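Local coordinates for Tat-secreted protein Rv2525c (Mycobacterium tuberculosis, PDB 4PMQ) that may act as a peptidoglycan hydrolase with glycosidase activity and shows esterase activity toward p-nitrophenyl esters in vitro, at residues 29-33 with 44-48. Numbering follows the deposited sequence.
Sequences IRYVS and GKPIQ. With TLA (L(+)-tartaric acid), chain B.
Residues 29-31 end a strand; Val32 and Ser33 are loop. Residues 44-48 form an irregular, largely extended loop with a cis peptide before Pro46, ending at Gln48, N-cap of helix 49-57. The CA atoms of Val32 and Pro46 come nearest, at 4.9 Å. One backbone hydrogen bond, Ile47 N to Tyr31 O (2.8 Å), joins the segments. Arg30, m at chi1 to chi3, curls so that NH1 and NH2 both donate to Gly44 O (2.9 Å each), while Ile47 covers one guanidinium face and Glu51 salt-bridges NE. Extended beyond its m chi1, Lys45 lies over the Tyr31 ring, CE 3.8 Å from the centroid (CH-pi) and NZ 4.8 Å (cation-pi). Both tips hydrogen-bond a tartrate probably from the crystallisation liquor: Lys45 NZ to O4 2.8 Å, Tyr31 OH to O3 2.9 Å. This illustrates a TIM-barrel principle: loops after strand C-termini shape the pocket, consistent with an active site here. Strand 27-31 lies between parallel strands 6-9 and 61-66; helix 79-96 packs against Val32 and Pro46.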
# COMPACT_ATOMS: atom_id res chain seq x y z
N ILE A 29 4.59 -2.56 -5.63
CA ILE A 29 3.54 -2.51 -4.59
C ILE A 29 2.29 -2.28 -5.39
O ILE A 29 2.20 -1.25 -6.08
CB ILE A 29 3.76 -1.41 -3.50
CG1 ILE A 29 5.14 -1.52 -2.83
CG2 ILE A 29 2.63 -1.50 -2.46
CD1 ILE A 29 5.59 -0.30 -2.12
N ARG A 30 1.36 -3.23 -5.35
CA ARG A 30 0.21 -3.23 -6.24
C ARG A 30 -1.13 -3.24 -5.50
O ARG A 30 -1.27 -3.81 -4.41
CB ARG A 30 0.34 -4.47 -7.16
CG ARG A 30 1.60 -4.42 -8.06
CD ARG A 30 1.53 -3.28 -9.08
NE ARG A 30 0.50 -3.62 -10.05
CZ ARG A 30 -0.68 -3.03 -10.16
NH1 ARG A 30 -0.98 -1.97 -9.40
NH2 ARG A 30 -1.58 -3.48 -11.04
N TYR A 31 -2.14 -2.61 -6.14
CA TYR A 31 -3.44 -2.43 -5.55
C TYR A 31 -4.31 -3.65 -5.54
O TYR A 31 -4.61 -4.23 -6.60
CB TYR A 31 -4.20 -1.33 -6.31
CG TYR A 31 -3.57 0.02 -6.15
CD1 TYR A 31 -3.76 0.76 -4.98
CD2 TYR A 31 -2.77 0.57 -7.14
CE1 TYR A 31 -3.21 2.02 -4.82
CE2 TYR A 31 -2.20 1.84 -6.99
CZ TYR A 31 -2.44 2.56 -5.83
OH TYR A 31 -1.90 3.81 -5.65
N VAL A 32 -4.83 -3.96 -4.35
CA VAL A 32 -5.84 -5.00 -4.20
C VAL A 32 -7.18 -4.28 -3.91
O VAL A 32 -7.90 -4.58 -2.96
CB VAL A 32 -5.46 -6.07 -3.14
CG1 VAL A 32 -4.27 -6.91 -3.64
CG2 VAL A 32 -5.14 -5.46 -1.77
N SER A 33 -7.50 -3.30 -4.78
CA SER A 33 -8.69 -2.45 -4.67
C SER A 33 -9.42 -2.29 -5.98
O SER A 33 -8.84 -2.40 -7.06
CB SER A 33 -8.28 -1.05 -4.23
OG SER A 33 -7.55 -1.09 -3.03
N GLY A 44 -4.50 0.04 -13.39
CA GLY A 44 -3.63 -0.67 -12.45
C GLY A 44 -4.37 -1.18 -11.23
O GLY A 44 -3.74 -1.74 -10.32
N LYS A 45 -5.70 -1.00 -11.17
CA LYS A 45 -6.49 -1.48 -10.03
C LYS A 45 -7.58 -2.45 -10.47
O LYS A 45 -8.40 -2.07 -11.29
CB LYS A 45 -7.18 -0.30 -9.32
CG LYS A 45 -6.30 0.77 -8.71
CD LYS A 45 -7.15 1.68 -7.80
CE LYS A 45 -6.32 2.75 -7.15
NZ LYS A 45 -7.18 3.58 -6.25
N PRO A 46 -7.70 -3.65 -9.91
CA PRO A 46 -6.79 -4.32 -8.98
C PRO A 46 -5.77 -5.15 -9.74
O PRO A 46 -5.98 -5.45 -10.93
CB PRO A 46 -7.74 -5.25 -8.21
CG PRO A 46 -8.85 -5.59 -9.18
CD PRO A 46 -8.81 -4.56 -10.31
N ILE A 47 -4.70 -5.56 -9.08
CA ILE A 47 -3.75 -6.50 -9.68
C ILE A 47 -4.51 -7.79 -9.99
O ILE A 47 -5.29 -8.24 -9.15
CB ILE A 47 -2.53 -6.75 -8.75
CG1 ILE A 47 -1.59 -7.82 -9.37
CG2 ILE A 47 -2.94 -7.10 -7.30
CD1 ILE A 47 -0.17 -8.03 -8.65
N GLN A 48 -4.29 -8.37 -11.20
CA GLN A 48 -4.92 -9.63 -11.58
C GLN A 48 -3.91 -10.78 -11.43
O GLN A 48 -2.68 -10.56 -11.46
CB GLN A 48 -5.44 -9.57 -13.04
CG GLN A 48 -6.40 -8.41 -13.36
CD GLN A 48 -7.74 -8.52 -12.66
OE1 GLN A 48 -8.32 -9.61 -12.52
NE2 GLN A 48 -8.30 -7.39 -12.27
O1 TLA B . -1.20 7.07 -6.82
O11 TLA B . -2.45 7.47 -8.65
C1 TLA B . -2.26 7.37 -7.35
C2 TLA B . -3.52 7.63 -6.53
O2 TLA B . -3.26 7.56 -5.14
C3 TLA B . -4.61 6.61 -6.90
O3 TLA B . -4.25 5.31 -6.48
C4 TLA B . -5.96 7.01 -6.32
O4 TLA B . -6.65 6.22 -5.69
O41 TLA B . -6.33 8.22 -6.65